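Local coordinates for alkyltransferase-like protein 1 (Schizosaccharomyces pombe, PDB 3GVA) that recognises O6-alkylguanine lesions in DNA, flips the damaged base into a binding pocket and presents it to nucleotide excision repair, at residues 35-38 against 39-42; 5-8 against 9-13. All coordinates share one frame; numbering follows the deposited sequence.

Interaction 1: residues 35-38 against 39-42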
ATOM      1  N   PRO A  35      -3.885  13.900  -8.932  1.00 35.25           N
ATOM      2  CA  PRO A  35      -2.655  14.255  -8.211  1.00 35.47           C
ATOM      3  C   PRO A  35      -2.768  14.924  -6.841  1.00 34.18           C
ATOM      4  O   PRO A  35      -1.872  14.775  -6.016  1.00 36.36           O
ATOM      5  CB  PRO A  35      -1.894  15.112  -9.226  1.00 40.10           C
ATOM      6  CG  PRO A  35      -2.986  15.677 -10.093  1.00 42.35           C
ATOM      7  CD  PRO A  35      -3.870  14.486 -10.284  1.00 39.52           C
ATOM      8  N   SER A  36      -3.851  15.643  -6.583  1.00 32.46           N
ATOM      9  CA  SER A  36      -3.997  16.313  -5.292  1.00 32.33           C
ATOM     10  C   SER A  36      -4.832  15.521  -4.288  1.00 32.16           C
ATOM     11  O   SER A  36      -5.077  15.993  -3.176  1.00 32.12           O
ATOM     12  CB  SER A  36      -4.641  17.689  -5.478  1.00 29.19           C
ATOM     13  OG  SER A  36      -6.005  17.559  -5.842  1.00 32.21           O
ATOM     14  N   TYR A  37      -5.250  14.317  -4.670  1.00 27.16           N
ATOM     15  CA  TYR A  37      -6.095  13.502  -3.804  1.00 24.92           C
ATOM     16  C   TYR A  37      -5.400  12.382  -3.039  1.00 24.26           C
ATOM     17  O   TYR A  37      -6.034  11.381  -2.703  1.00 24.22           O
ATOM     18  CB  TYR A  37      -7.246  12.905  -4.623  1.00 37.31           C
ATOM     19  CG  TYR A  37      -8.254  13.927  -5.100  1.00 39.10           C
ATOM     20  CD1 TYR A  37      -7.890  14.930  -5.999  1.00 44.01           C
ATOM     21  CD2 TYR A  37      -9.567  13.909  -4.631  1.00 43.10           C
ATOM     22  CE1 TYR A  37      -8.808  15.894  -6.416  1.00 46.63           C
ATOM     23  CE2 TYR A  37     -10.496  14.871  -5.042  1.00 46.98           C
ATOM     24  CZ  TYR A  37     -10.108  15.860  -5.934  1.00 47.28           C
ATOM     25  OH  TYR A  37     -11.017  16.812  -6.347  1.00 51.02           O
ATOM     26  N   ALA A  38      -4.116  12.548  -2.742  1.00 20.90           N
ATOM     27  CA  ALA A  38      -3.379  11.519  -2.025  1.00 22.12           C
ATOM     28  C   ALA A  38      -4.024  11.174  -0.686  1.00 21.73           C
ATOM     29  O   ALA A  38      -4.095  10.009  -0.324  1.00 17.50           O
ATOM     30  CB  ALA A  38      -1.926  11.945  -1.820  1.00 18.04           C
ATOM     31  N   ARG A  39      -4.511  12.169   0.050  1.00 25.20           N
ATOM     32  CA  ARG A  39      -5.130  11.858   1.332  1.00 26.36           C
ATOM     33  C   ARG A  39      -6.452  11.132   1.141  1.00 27.25           C
ATOM     34  O   ARG A  39      -6.828  10.291   1.962  1.00 27.62           O
ATOM     35  CB  ARG A  39      -5.314  13.125   2.176  1.00 38.43           C
ATOM     36  CG  ARG A  39      -3.990  13.683   2.708  1.00 40.33           C
ATOM     37  CD  ARG A  39      -4.200  14.847   3.680  1.00 46.71           C
ATOM     38  NE  ARG A  39      -4.773  14.414   4.951  1.00 51.48           N
ATOM     39  CZ  ARG A  39      -5.224  15.244   5.888  1.00 54.95           C
ATOM     40  NH1 ARG A  39      -5.172  16.553   5.700  1.00 54.61           N
ATOM     41  NH2 ARG A  39      -5.727  14.764   7.016  1.00 58.53           N
ATOM     42  N   GLN A  40      -7.147  11.447   0.051  1.00 25.79           N
ATOM     43  CA  GLN A  40      -8.415  10.793  -0.255  1.00 27.56           C
ATOM     44  C   GLN A  40      -8.131   9.335  -0.594  1.00 26.65           C
ATOM     45  O   GLN A  40      -8.890   8.443  -0.208  1.00 26.86           O
ATOM     46  CB  GLN A  40      -9.111  11.467  -1.442  1.00 32.86           C
ATOM     47  CG  GLN A  40      -9.760  12.804  -1.125  1.00 37.20           C
ATOM     48  CD  GLN A  40      -8.756  13.873  -0.761  1.00 40.32           C
ATOM     49  OE1 GLN A  40      -7.758  14.063  -1.453  1.00 43.39           O
ATOM     50  NE2 GLN A  40      -9.022  14.590   0.324  1.00 45.61           N
ATOM     51  N   VAL A  41      -7.045   9.105  -1.329  1.00 26.50           N
ATOM     52  CA  VAL A  41      -6.648   7.747  -1.682  1.00 26.28           C
ATOM     53  C   VAL A  41      -6.421   6.993  -0.371  1.00 27.29           C
ATOM     54  O   VAL A  41      -6.884   5.862  -0.202  1.00 24.35           O
ATOM     55  CB  VAL A  41      -5.341   7.741  -2.499  1.00 23.10           C
ATOM     56  CG1 VAL A  41      -4.812   6.309  -2.655  1.00 19.29           C
ATOM     57  CG2 VAL A  41      -5.587   8.359  -3.857  1.00 18.41           C
ATOM     58  N   GLY A  42      -5.711   7.633   0.558  1.00 23.07           N
ATOM     59  CA  GLY A  42      -5.457   7.010   1.847  1.00 21.68           C
ATOM     60  C   GLY A  42      -6.750   6.665   2.569  1.00 21.74           C
ATOM     61  O   GLY A  42      -6.851   5.641   3.239  1.00 20.33           O
TER
HETATM   62  O   HOH W   1      -4.749  14.893  -0.516  1.00 39.07           O
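Arg39 follows Ala38 at the start of helix 38-46 and is linked to Ser36 by a water: Arg39 N donates to the water oxygen over 2.8 Å, and the water donates on to Ser36 O at 2.9 Å. A backbone N-H in the first turn of the helix thus reaches back by way of solvent to the loop ahead of it. The Arg39 side chain points away from residues 35-38, with a bend at chi3 (70°) near its end. Gln40 does the reverse and folds back. Its CG stands beside the backbone N, and a turn at chi2 (66°) brings the amide back against CA and CB of Tyr37, the residue at the N-cap position. OE1 makes an unusually close approach to Tyr37 CA, 2.9 Å, and lies 3.4 Å from Tyr37 CB, while Gln40 CG lies 3.7 Å from ring atom CD2 of Tyr37. The two side chains cross with ring and amide planes 80° apart, a packing of methylene and carbonyl oxygen against CB and the near corner of the ring. Val41 closes the first full helical bond: its N donates to Tyr37 O at 2.8 Å, arriving almost in line with the carbonyl, and its CG2 packs 3.3 Å from the same oxygen. The buried valine also touches Phe6 and Val10 of helix 3-14 and Tyr25 and Ala29 of helix 25-31. Gly42 N continues the i to i+4 pattern with a 3.0 Å bond to Ala38 O. Water-bridged N-H, N-cap residue and first i to i+4 bonds together form the N-terminal turn of the recognition helix of a helix-turn-helix DNA-binding domain, which carries Arg39, the Arg finger thought to be required for nucleotide flipping.

Interaction 2: residues 5-8 against 9-13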
ATOM      1  N   GLU A   5     -17.583   7.021  -6.169  1.00 30.02           N
ATOM      2  CA  GLU A   5     -16.972   6.571  -7.410  1.00 28.60           C
ATOM      3  C   GLU A   5     -15.445   6.672  -7.367  1.00 25.61           C
ATOM      4  O   GLU A   5     -14.748   5.886  -8.016  1.00 22.23           O
ATOM      5  CB  GLU A   5     -17.514   7.358  -8.607  1.00 36.54           C
ATOM      6  CG  GLU A   5     -17.257   6.634  -9.918  1.00 44.37           C
ATOM      7  CD  GLU A   5     -18.112   7.122 -11.072  1.00 48.93           C
ATOM      8  OE1 GLU A   5     -19.328   7.338 -10.872  1.00 51.17           O
ATOM      9  OE2 GLU A   5     -17.565   7.263 -12.190  1.00 51.48           O
ATOM     10  N   PHE A   6     -14.922   7.629  -6.602  1.00 23.95           N
ATOM     11  CA  PHE A   6     -13.473   7.799  -6.496  1.00 21.08           C
ATOM     12  C   PHE A   6     -12.833   6.570  -5.855  1.00 20.51           C
ATOM     13  O   PHE A   6     -11.788   6.108  -6.297  1.00 20.22           O
ATOM     14  CB  PHE A   6     -13.127   9.039  -5.658  1.00 20.09           C
ATOM     15  CG  PHE A   6     -11.646   9.241  -5.459  1.00 20.56           C
ATOM     16  CD1 PHE A   6     -10.824   9.580  -6.533  1.00 20.62           C
ATOM     17  CD2 PHE A   6     -11.067   9.066  -4.203  1.00 21.06           C
ATOM     18  CE1 PHE A   6      -9.449   9.736  -6.360  1.00 22.18           C
ATOM     19  CE2 PHE A   6      -9.694   9.219  -4.019  1.00 20.48           C
ATOM     20  CZ  PHE A   6      -8.883   9.554  -5.098  1.00 22.68           C
ATOM     21  N   TYR A   7     -13.460   6.053  -4.803  1.00 18.90           N
ATOM     22  CA  TYR A   7     -12.942   4.885  -4.104  1.00 22.21           C
ATOM     23  C   TYR A   7     -12.781   3.700  -5.049  1.00 19.43           C
ATOM     24  O   TYR A   7     -11.752   3.031  -5.039  1.00 16.09           O
ATOM     25  CB  TYR A   7     -13.870   4.503  -2.940  1.00 26.71           C
ATOM     26  CG  TYR A   7     -13.714   5.356  -1.695  1.00 31.73           C
ATOM     27  CD1 TYR A   7     -13.059   6.587  -1.737  1.00 34.29           C
ATOM     28  CD2 TYR A   7     -14.230   4.928  -0.470  1.00 34.43           C
ATOM     29  CE1 TYR A   7     -12.924   7.377  -0.586  1.00 36.46           C
ATOM     30  CE2 TYR A   7     -14.104   5.707   0.686  1.00 36.42           C
ATOM     31  CZ  TYR A   7     -13.448   6.928   0.620  1.00 39.10           C
ATOM     32  OH  TYR A   7     -13.320   7.697   1.757  1.00 38.74           O
ATOM     33  N   THR A   8     -13.797   3.451  -5.869  1.00 19.63           N
ATOM     34  CA  THR A   8     -13.743   2.339  -6.813  1.00 18.60           C
ATOM     35  C   THR A   8     -12.620   2.525  -7.837  1.00 18.49           C
ATOM     36  O   THR A   8     -12.002   1.552  -8.278  1.00 20.51           O
ATOM     37  CB  THR A   8     -15.097   2.161  -7.540  1.00 20.77           C
ATOM     38  OG1 THR A   8     -15.369   3.302  -8.362  1.00 28.72           O
ATOM     39  CG2 THR A   8     -16.218   2.028  -6.516  1.00 18.15           C
ATOM     40  N   LYS A   9     -12.347   3.773  -8.198  1.00 17.62           N
ATOM     41  CA  LYS A   9     -11.287   4.092  -9.155  1.00 18.84           C
ATOM     42  C   LYS A   9      -9.930   3.812  -8.502  1.00 19.34           C
ATOM     43  O   LYS A   9      -8.967   3.390  -9.160  1.00 14.21           O
ATOM     44  CB  LYS A   9     -11.386   5.566  -9.554  1.00 34.59           C
ATOM     45  CG  LYS A   9     -10.655   5.916 -10.839  1.00 44.23           C
ATOM     46  CD  LYS A   9     -10.800   7.397 -11.172  1.00 50.93           C
ATOM     47  CE  LYS A   9     -10.286   7.700 -12.574  1.00 56.00           C
ATOM     48  NZ  LYS A   9      -8.893   7.208 -12.792  1.00 60.32           N
ATOM     49  N   VAL A  10      -9.865   4.060  -7.195  1.00 20.81           N
ATOM     50  CA  VAL A  10      -8.652   3.815  -6.429  1.00 18.88           C
ATOM     51  C   VAL A  10      -8.433   2.306  -6.345  1.00 19.07           C
ATOM     52  O   VAL A  10      -7.332   1.821  -6.607  1.00 15.89           O
ATOM     53  CB  VAL A  10      -8.770   4.399  -5.000  1.00 18.02           C
ATOM     54  CG1 VAL A  10      -7.658   3.852  -4.115  1.00 17.41           C
ATOM     55  CG2 VAL A  10      -8.688   5.933  -5.055  1.00 21.35           C
ATOM     56  N   TYR A  11      -9.484   1.564  -5.985  1.00 16.46           N
ATOM     57  CA  TYR A  11      -9.364   0.113  -5.877  1.00 19.43           C
ATOM     58  C   TYR A  11      -8.967  -0.516  -7.200  1.00 16.85           C
ATOM     59  O   TYR A  11      -8.170  -1.448  -7.219  1.00 18.34           O
ATOM     60  CB  TYR A  11     -10.665  -0.511  -5.351  1.00 17.48           C
ATOM     61  CG  TYR A  11     -11.104   0.089  -4.027  1.00 19.64           C
ATOM     62  CD1 TYR A  11     -10.168   0.659  -3.150  1.00 20.93           C
ATOM     63  CD2 TYR A  11     -12.446   0.100  -3.651  1.00 19.74           C
ATOM     64  CE1 TYR A  11     -10.564   1.229  -1.938  1.00 17.34           C
ATOM     65  CE2 TYR A  11     -12.854   0.660  -2.442  1.00 19.49           C
ATOM     66  CZ  TYR A  11     -11.906   1.224  -1.595  1.00 20.41           C
ATOM     67  OH  TYR A  11     -12.302   1.789  -0.408  1.00 23.02           O
ATOM     68  N   ASP A  12      -9.510   0.004  -8.300  1.00 19.87           N
ATOM     69  CA  ASP A  12      -9.176  -0.496  -9.628  1.00 22.67           C
ATOM     70  C   ASP A  12      -7.687  -0.323  -9.848  1.00 22.02           C
ATOM     71  O   ASP A  12      -7.016  -1.206 -10.374  1.00 25.79           O
ATOM     72  CB  ASP A  12      -9.901   0.289 -10.730  1.00 32.40           C
ATOM     73  CG  ASP A  12     -11.343  -0.114 -10.884  1.00 40.70           C
ATOM     74  OD1 ASP A  12     -11.629  -1.320 -10.771  1.00 45.82           O
ATOM     75  OD2 ASP A  12     -12.190   0.771 -11.137  1.00 47.29           O
ATOM     76  N   ALA A  13      -7.174   0.832  -9.445  1.00 20.15           N
ATOM     77  CA  ALA A  13      -5.761   1.119  -9.615  1.00 20.36           C
ATOM     78  C   ALA A  13      -4.898   0.182  -8.778  1.00 17.18           C
ATOM     79  O   ALA A  13      -3.879  -0.315  -9.255  1.00 18.23           O
ATOM     80  CB  ALA A  13      -5.472   2.583  -9.253  1.00 22.94           C
TER
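Two i to i+4 side-chain pairs, Phe6 on Val10 and Tyr7 on Tyr11, run along helix 3-14, which packs against the helix-turn-helix of the DNA-binding domain. The buried pair is a CH-pi contact: Val10 CG2 sits over one face of the Phe6 ring, 3.8 Å from its centroid and displaced toward the rim. A chi1 of 178° turns the Phe6 ring away from its own N and along the following turn, beneath that methyl. The two tyrosines instead lie side by side and point the same way, Tyr11 OH coming 3.7 Å from Tyr7 CD2. Tyr7 O lies over one face of the Tyr11 ring while accepting the 2.9 Å backbone bond from Tyr11 N. The hydroxyl end of Tyr11 hydrogen-bonds to Ala44 O of helix 38-46, and Tyr7 rests on Gln43 and Ala44 of that same helix. A phenylalanine in place of Tyr11 would probably keep the ring over Tyr7 O but leave Ala44 O without this partner, weakening the tie between the two helices. On the exposed flank, Glu5 O accepts twice from the same face of its carbonyl plane, from Lys9 N at 3.2 Å and from Thr8 OG1 at 2.7 Å.

Interactions 1 and 2 each lie within a local stretch, yet they share one interface. Interaction 1 winds up the partly solvent-facing start of helix 38-46, where polar pieces dominate: a water, a glutamine amide and backbone carbonyls. Interaction 2 spans most of helix 3-14, and its side-chain pairs are mainly aromatic and apolar. They meet at Phe6, whose CE2 touches Gln40 CB at 3.5 Å and whose CZ packs on Val41 CG2 and Tyr37 CB; Val10 and Val41 add a further valine-to-valine contact through their CG1 methyls. The buried side of helix 3-14 thereby backs the recognition helix, whose Arg39 belongs to the exposed part of interaction 1.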